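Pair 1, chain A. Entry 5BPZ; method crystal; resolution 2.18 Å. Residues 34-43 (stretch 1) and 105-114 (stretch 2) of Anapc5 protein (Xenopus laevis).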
# COMPACT_ATOMS: atom_id res chain seq x y z
N LYS A 34 5.02 -3.23 1.73
CA LYS A 34 3.93 -3.27 2.72
C LYS A 34 3.09 -2.00 2.64
O LYS A 34 1.87 -2.08 2.75
CB LYS A 34 4.47 -3.48 4.15
CG LYS A 34 5.17 -4.82 4.37
CD LYS A 34 4.26 -5.89 4.94
CE LYS A 34 5.00 -6.90 5.79
NZ LYS A 34 5.92 -7.75 4.99
N ILE A 35 3.74 -0.83 2.41
CA ILE A 35 3.11 0.49 2.24
C ILE A 35 2.22 0.45 0.99
O ILE A 35 1.07 0.89 1.02
CB ILE A 35 4.19 1.61 2.16
CG1 ILE A 35 4.87 1.82 3.54
CG2 ILE A 35 3.60 2.92 1.63
CD1 ILE A 35 6.22 2.68 3.51
N SER A 36 2.75 -0.13 -0.09
CA SER A 36 2.07 -0.30 -1.37
C SER A 36 0.82 -1.18 -1.23
O SER A 36 -0.20 -0.92 -1.86
CB SER A 36 3.05 -0.86 -2.39
OG SER A 36 4.17 0.01 -2.49
N VAL A 37 0.88 -2.18 -0.35
CA VAL A 37 -0.25 -3.06 -0.03
C VAL A 37 -1.32 -2.26 0.74
O VAL A 37 -2.51 -2.39 0.45
CB VAL A 37 0.19 -4.36 0.68
CG1 VAL A 37 -1.02 -5.18 1.14
CG2 VAL A 37 1.07 -5.20 -0.25
N LEU A 38 -0.89 -1.40 1.68
CA LEU A 38 -1.78 -0.51 2.43
C LEU A 38 -2.49 0.44 1.47
O LEU A 38 -3.69 0.62 1.58
CB LEU A 38 -1.02 0.28 3.52
CG LEU A 38 -0.44 -0.53 4.68
CD1 LEU A 38 0.47 0.33 5.53
CD2 LEU A 38 -1.55 -1.17 5.56
N VAL A 39 -1.75 1.02 0.49
CA VAL A 39 -2.26 1.91 -0.57
C VAL A 39 -3.32 1.12 -1.38
O VAL A 39 -4.40 1.65 -1.64
CB VAL A 39 -1.10 2.43 -1.49
CG1 VAL A 39 -1.64 3.03 -2.78
CG2 VAL A 39 -0.22 3.44 -0.75
N LEU A 40 -3.00 -0.14 -1.74
CA LEU A 40 -3.92 -1.00 -2.45
C LEU A 40 -5.20 -1.25 -1.64
O LEU A 40 -6.30 -1.14 -2.19
CB LEU A 40 -3.25 -2.31 -2.86
CG LEU A 40 -4.15 -3.44 -3.37
CD1 LEU A 40 -4.83 -3.06 -4.68
CD2 LEU A 40 -3.38 -4.71 -3.53
N LEU A 41 -5.06 -1.55 -0.34
CA LEU A 41 -6.22 -1.78 0.52
C LEU A 41 -7.07 -0.52 0.62
O LEU A 41 -8.29 -0.60 0.50
CB LEU A 41 -5.81 -2.29 1.91
CG LEU A 41 -5.28 -3.72 1.97
CD1 LEU A 41 -4.54 -3.98 3.29
CD2 LEU A 41 -6.40 -4.74 1.75
N SER A 42 -6.42 0.64 0.74
CA SER A 42 -7.11 1.93 0.79
C SER A 42 -7.88 2.22 -0.51
O SER A 42 -9.07 2.55 -0.46
CB SER A 42 -6.12 3.05 1.09
OG SER A 42 -6.77 4.30 1.15
N GLU A 43 -7.20 2.06 -1.67
CA GLU A 43 -7.78 2.27 -3.00
C GLU A 43 -8.91 1.30 -3.30
O GLU A 43 -9.87 1.68 -3.98
CB GLU A 43 -6.71 2.24 -4.10
CG GLU A 43 -5.78 3.45 -4.06
CD GLU A 43 -6.45 4.81 -3.98
OE1 GLU A 43 -7.33 5.09 -4.84
OE2 GLU A 43 -6.14 5.57 -3.04
N ASP A 105 4.32 13.47 3.43
CA ASP A 105 3.33 12.81 2.58
C ASP A 105 3.14 11.34 2.93
O ASP A 105 2.03 10.83 2.83
CB ASP A 105 3.65 13.01 1.09
CG ASP A 105 3.54 14.46 0.66
OD1 ASP A 105 2.45 15.06 0.84
OD2 ASP A 105 4.54 15.01 0.16
N MET A 106 4.23 10.67 3.40
CA MET A 106 4.18 9.28 3.85
C MET A 106 3.50 9.24 5.23
O MET A 106 2.64 8.39 5.44
CB MET A 106 5.59 8.66 3.90
CG MET A 106 5.58 7.15 4.15
SD MET A 106 7.20 6.39 4.42
CE MET A 106 7.67 7.17 6.02
N GLU A 107 3.86 10.18 6.13
CA GLU A 107 3.29 10.32 7.49
C GLU A 107 1.79 10.63 7.43
O GLU A 107 1.03 10.09 8.24
CB GLU A 107 4.02 11.43 8.27
CG GLU A 107 5.53 11.26 8.35
CD GLU A 107 6.26 12.36 9.11
OE1 GLU A 107 6.14 13.54 8.73
OE2 GLU A 107 6.98 12.02 10.08
N GLN A 108 1.37 11.48 6.47
CA GLN A 108 -0.02 11.86 6.25
C GLN A 108 -0.83 10.66 5.72
O GLN A 108 -2.01 10.55 6.05
CB GLN A 108 -0.12 13.05 5.29
CG GLN A 108 -1.48 13.73 5.26
CD GLN A 108 -1.57 14.81 4.21
OE1 GLN A 108 -0.76 14.89 3.28
NE2 GLN A 108 -2.58 15.66 4.32
N PHE A 109 -0.20 9.78 4.92
CA PHE A 109 -0.86 8.57 4.41
C PHE A 109 -1.21 7.65 5.59
O PHE A 109 -2.31 7.11 5.64
CB PHE A 109 -0.01 7.83 3.36
CG PHE A 109 -0.52 6.42 3.07
CD1 PHE A 109 -1.71 6.22 2.36
CD2 PHE A 109 0.15 5.31 3.56
CE1 PHE A 109 -2.20 4.94 2.14
CE2 PHE A 109 -0.35 4.02 3.33
CZ PHE A 109 -1.52 3.84 2.62
N PHE A 110 -0.25 7.47 6.52
CA PHE A 110 -0.41 6.64 7.72
C PHE A 110 -1.49 7.18 8.66
O PHE A 110 -2.27 6.38 9.18
CB PHE A 110 0.93 6.44 8.44
CG PHE A 110 1.74 5.30 7.87
CD1 PHE A 110 1.48 3.98 8.23
CD2 PHE A 110 2.76 5.54 6.95
CE1 PHE A 110 2.22 2.93 7.69
CE2 PHE A 110 3.51 4.49 6.42
CZ PHE A 110 3.23 3.19 6.79
N ASP A 111 -1.56 8.52 8.83
CA ASP A 111 -2.56 9.20 9.67
C ASP A 111 -3.97 8.99 9.10
O ASP A 111 -4.87 8.56 9.82
CB ASP A 111 -2.26 10.72 9.79
CG ASP A 111 -1.00 11.13 10.54
OD1 ASP A 111 -0.25 10.23 10.98
OD2 ASP A 111 -0.75 12.35 10.66
N ASP A 112 -4.14 9.29 7.79
CA ASP A 112 -5.40 9.14 7.06
C ASP A 112 -5.89 7.70 7.01
O ASP A 112 -7.09 7.46 7.13
CB ASP A 112 -5.29 9.73 5.64
CG ASP A 112 -5.15 11.25 5.57
OD1 ASP A 112 -5.37 11.92 6.61
OD2 ASP A 112 -4.82 11.77 4.48
N LEU A 113 -4.96 6.73 6.85
CA LEU A 113 -5.25 5.30 6.80
C LEU A 113 -5.76 4.79 8.16
O LEU A 113 -6.67 3.96 8.19
CB LEU A 113 -4.00 4.52 6.38
CG LEU A 113 -4.12 3.02 6.13
CD1 LEU A 113 -4.77 2.72 4.78
CD2 LEU A 113 -2.78 2.38 6.19
N ALA A 114 -5.18 5.30 9.27
CA ALA A 114 -5.55 4.93 10.63
C ALA A 114 -6.96 5.42 10.99
O ALA A 114 -7.67 4.74 11.74
CB ALA A 114 -4.52 5.47 11.61

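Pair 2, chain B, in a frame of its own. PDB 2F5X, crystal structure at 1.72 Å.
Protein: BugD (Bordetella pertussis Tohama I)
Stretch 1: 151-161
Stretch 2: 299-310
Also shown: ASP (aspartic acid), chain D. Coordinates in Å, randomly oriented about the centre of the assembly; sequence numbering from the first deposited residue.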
# COMPACT_ATOMS: atom_id res chain seq x y z
N SER B 151 -2.12 -4.14 4.12
CA SER B 151 -2.56 -4.50 5.46
C SER B 151 -2.74 -6.01 5.59
O SER B 151 -2.62 -6.55 6.69
CB SER B 151 -3.86 -3.76 5.82
OG SER B 151 -4.86 -3.96 4.83
N HIS B 152 -3.02 -6.68 4.48
CA HIS B 152 -3.10 -8.14 4.48
C HIS B 152 -1.72 -8.78 4.64
O HIS B 152 -1.55 -9.70 5.44
CB HIS B 152 -3.78 -8.66 3.21
CG HIS B 152 -3.65 -10.14 3.02
ND1 HIS B 152 -2.77 -10.70 2.11
CD2 HIS B 152 -4.26 -11.18 3.65
CE1 HIS B 152 -2.84 -12.02 2.20
NE2 HIS B 152 -3.74 -12.34 3.12
N LEU B 153 -0.75 -8.29 3.86
CA LEU B 153 0.63 -8.78 3.95
C LEU B 153 1.18 -8.60 5.37
O LEU B 153 1.67 -9.55 5.99
CB LEU B 153 1.53 -8.07 2.93
CG LEU B 153 3.05 -8.26 3.11
CD1 LEU B 153 3.44 -9.74 2.94
CD2 LEU B 153 3.81 -7.40 2.13
N CYS B 154 1.08 -7.38 5.89
CA CYS B 154 1.60 -7.11 7.23
C CYS B 154 0.83 -7.89 8.28
O CYS B 154 1.43 -8.44 9.20
CB CYS B 154 1.55 -5.63 7.53
SG CYS B 154 2.31 -5.16 9.11
N GLY B 155 -0.50 -7.97 8.13
CA GLY B 155 -1.32 -8.75 9.05
C GLY B 155 -0.93 -10.22 9.07
O GLY B 155 -0.89 -10.84 10.14
N THR B 156 -0.62 -10.77 7.90
CA THR B 156 -0.19 -12.16 7.80
C THR B 156 1.12 -12.34 8.56
O THR B 156 1.27 -13.29 9.34
CB THR B 156 -0.02 -12.57 6.31
OG1 THR B 156 -1.32 -12.62 5.69
CG2 THR B 156 0.49 -14.00 6.21
N MSE B 157 2.05 -11.41 8.34
CA MSE B 157 3.34 -11.47 9.01
C MSE B 157 3.18 -11.34 10.52
O MSE B 157 3.86 -12.02 11.30
CB MSE B 157 4.26 -10.38 8.46
CG MSE B 157 4.69 -10.68 7.03
SE MSE B 157 5.60 -9.16 6.25
CE MSE B 157 7.06 -8.99 7.56
N LEU B 158 2.25 -10.49 10.94
CA LEU B 158 2.02 -10.25 12.36
C LEU B 158 1.48 -11.50 13.06
O LEU B 158 2.03 -11.92 14.08
CB LEU B 158 1.09 -9.05 12.57
CG LEU B 158 0.77 -8.70 14.03
CD1 LEU B 158 2.03 -8.28 14.81
CD2 LEU B 158 -0.29 -7.60 14.10
N VAL B 159 0.43 -12.11 12.51
CA VAL B 159 -0.14 -13.29 13.16
C VAL B 159 0.83 -14.47 13.13
O VAL B 159 0.89 -15.27 14.07
CB VAL B 159 -1.54 -13.69 12.62
CG1 VAL B 159 -2.52 -12.53 12.79
CG2 VAL B 159 -1.49 -14.18 11.16
N GLU B 160 1.62 -14.56 12.07
CA GLU B 160 2.65 -15.60 12.01
C GLU B 160 3.73 -15.40 13.08
O GLU B 160 4.12 -16.36 13.74
CB GLU B 160 3.27 -15.66 10.60
CG GLU B 160 2.30 -16.23 9.56
CD GLU B 160 2.10 -17.74 9.67
OE1 GLU B 160 3.00 -18.45 10.17
OE2 GLU B 160 1.03 -18.22 9.26
N ALA B 161 4.18 -14.16 13.25
CA ALA B 161 5.18 -13.83 14.26
C ALA B 161 4.68 -14.08 15.68
O ALA B 161 5.45 -14.51 16.54
CB ALA B 161 5.64 -12.39 14.10
N GLN B 299 9.90 -12.99 -3.90
CA GLN B 299 10.15 -12.78 -2.48
C GLN B 299 8.90 -13.07 -1.64
O GLN B 299 8.94 -13.85 -0.69
CB GLN B 299 10.66 -11.37 -2.19
CG GLN B 299 10.92 -11.11 -0.72
CD GLN B 299 11.25 -9.67 -0.44
OE1 GLN B 299 12.25 -9.15 -0.92
NE2 GLN B 299 10.41 -9.00 0.35
N TRP B 300 7.79 -12.44 -2.00
CA TRP B 300 6.55 -12.69 -1.26
C TRP B 300 6.02 -14.11 -1.46
O TRP B 300 5.41 -14.67 -0.56
CB TRP B 300 5.50 -11.63 -1.58
CG TRP B 300 5.99 -10.23 -1.32
CD1 TRP B 300 6.06 -9.19 -2.22
CD2 TRP B 300 6.49 -9.71 -0.08
NE1 TRP B 300 6.57 -8.07 -1.61
CE2 TRP B 300 6.84 -8.36 -0.29
CE3 TRP B 300 6.69 -10.26 1.21
CZ2 TRP B 300 7.37 -7.54 0.72
CZ3 TRP B 300 7.22 -9.44 2.22
CH2 TRP B 300 7.55 -8.09 1.95
N ALA B 301 6.29 -14.70 -2.63
CA ALA B 301 5.89 -16.08 -2.88
C ALA B 301 6.48 -17.01 -1.83
O ALA B 301 5.79 -17.89 -1.29
CB ALA B 301 6.30 -16.52 -4.28
N GLU B 302 7.77 -16.80 -1.53
CA GLU B 302 8.47 -17.62 -0.55
C GLU B 302 7.94 -17.38 0.86
O GLU B 302 7.77 -18.33 1.61
CB GLU B 302 9.99 -17.40 -0.62
CG GLU B 302 10.81 -18.28 0.33
CD GLU B 302 10.75 -19.77 0.01
OE1 GLU B 302 10.41 -20.17 -1.13
OE2 GLU B 302 11.06 -20.57 0.93
N LEU B 303 7.67 -16.12 1.20
CA LEU B 303 7.07 -15.78 2.49
C LEU B 303 5.74 -16.51 2.71
O LEU B 303 5.54 -17.12 3.77
CB LEU B 303 6.88 -14.26 2.62
CG LEU B 303 6.39 -13.76 3.99
CD1 LEU B 303 7.07 -12.45 4.37
CD2 LEU B 303 4.87 -13.58 4.03
N PHE B 304 4.85 -16.45 1.72
CA PHE B 304 3.55 -17.11 1.85
C PHE B 304 3.67 -18.63 1.88
O PHE B 304 2.96 -19.29 2.64
CB PHE B 304 2.58 -16.65 0.76
CG PHE B 304 2.18 -15.21 0.88
CD1 PHE B 304 1.59 -14.73 2.05
CD2 PHE B 304 2.40 -14.33 -0.17
CE1 PHE B 304 1.22 -13.39 2.16
CE2 PHE B 304 2.03 -13.00 -0.07
CZ PHE B 304 1.44 -12.53 1.09
N LYS B 305 4.58 -19.18 1.07
CA LYS B 305 4.84 -20.62 1.09
C LYS B 305 5.25 -21.09 2.49
O LYS B 305 4.73 -22.10 2.99
CB LYS B 305 5.93 -20.98 0.06
CG LYS B 305 6.32 -22.47 0.06
CD LYS B 305 6.95 -22.87 -1.27
CE LYS B 305 7.53 -24.27 -1.23
NZ LYS B 305 8.99 -24.28 -1.54
N LYS B 306 6.16 -20.35 3.12
CA LYS B 306 6.64 -20.68 4.46
C LYS B 306 5.57 -20.55 5.54
O LYS B 306 5.62 -21.23 6.58
CB LYS B 306 7.84 -19.80 4.83
CG LYS B 306 9.16 -20.36 4.35
CD LYS B 306 10.28 -19.94 5.30
CE LYS B 306 11.37 -19.19 4.56
NZ LYS B 306 12.08 -20.03 3.55
N ALA B 307 4.60 -19.67 5.29
CA ALA B 307 3.48 -19.44 6.19
C ALA B 307 2.31 -20.39 5.93
O ALA B 307 1.29 -20.33 6.62
CB ALA B 307 3.04 -17.98 6.10
N GLY B 308 2.46 -21.25 4.92
CA GLY B 308 1.41 -22.17 4.51
C GLY B 308 0.22 -21.50 3.85
O GLY B 308 -0.87 -22.08 3.75
N VAL B 309 0.42 -20.27 3.38
CA VAL B 309 -0.65 -19.52 2.74
C VAL B 309 -0.63 -19.84 1.25
O VAL B 309 0.34 -19.52 0.55
CB VAL B 309 -0.49 -18.01 2.99
CG1 VAL B 309 -1.51 -17.21 2.16
CG2 VAL B 309 -0.63 -17.70 4.48
N GLU B 310 -1.69 -20.48 0.78
CA GLU B 310 -1.75 -20.97 -0.59
C GLU B 310 -2.65 -20.09 -1.45
O GLU B 310 -3.42 -19.27 -0.93
CB GLU B 310 -2.24 -22.42 -0.62
CG GLU B 310 -1.59 -23.32 0.42
CD GLU B 310 -0.10 -23.50 0.22
OE1 GLU B 310 0.35 -23.55 -0.95
OE2 GLU B 310 0.63 -23.60 1.23
N ASP D . -3.30 0.83 0.33
CA ASP D . -4.70 0.37 0.61
C ASP D . -5.69 1.52 0.57
O ASP D . -6.77 1.45 1.18
CB ASP D . -4.77 -0.33 1.96
CG ASP D . -4.00 -1.62 1.98
OD1 ASP D . -3.80 -2.17 3.10
OD2 ASP D . -3.56 -2.16 0.94
OXT ASP D . -5.38 2.53 -0.07

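Two helices that pass at 11.3 Å between axes, their directions 45° apart in pair 1 and 39° in pair 2, form the same scaffold twice: 14 central residues superpose with an RMSD of 0.3 Å. No hydrogen bond crosses either contact, so the contact rests on packing, mostly of apolar side chains.

The first position in contact in both pairs is A:Ile35, matched by B:Leu153. Both CA-to-CB bonds point sideways, yet both side chains bend back into the contact. In pair 1, A:Ile35 CD1 lies 3.9 Å from A:Met106 SD, and CG1 lies 3.9 Å from A:Phe110 CZ. In pair 2 the flexible thioether is replaced by a flat indole at the matched B:Trp300, and the leucine uses its plane: B:Leu153 CD2 sits 3.7 Å from the centroid of the six-membered ring, almost on the ring normal, while CD1 reaches B:Phe304 CZ at 3.9 Å.

A:Phe110 and B:Phe304 are the phenylalanine shared by both contacts, both m at chi1, with side-chain centres 0.9 Å apart after superposition. What meets them one turn on differs. A:Leu38 points toward the partner helix and spreads over three residues, with CB 3.7 Å from A:Phe109 CZ, CD1 3.8 Å from A:Phe110 CE1 and CD2 3.8 Å from A:Leu113 CD2. Its match, B:Thr156, is shorter; its CG2 approaches the ring edge, 4.2 Å from B:Phe304 CE1, and lies equally far from B:Val309 CG2.

At the next pair of positions, bulk changes sides. Pair 1 sets a large ring against a small residue: A:Val39 CG2 lies over one face of A:Phe109, 4.0 Å from the ring centroid. Pair 2 has a longer side chain on the first helix and a smaller one on the second, with selenomethionine B:Met157 CG 4.0 Å from B:Leu303 CD1.

The last position repeats this exchange. A:Ser42 is small and A:Leu113 fills the space, its CD1 3.9 Å from A:Ser42 CB. In pair 2 the long residue is B:Glu160, whose CD comes within 3.7 Å of B:Ala307 CB. Just beyond, B:Gly308 adopts positive phi in a Schellman motif, whereas the matched A:Ala114 remains helical.

Most of the inward positions match, though the side chain decides how far each reaches. Compensation holds at the last two position pairs, where bulk moves from one helix to the other; elsewhere the contact is made by a matched phenylalanine or by a leucine over an indole face. Pair 1 buries 352 Å² this way and pair 2 buries 407 Å².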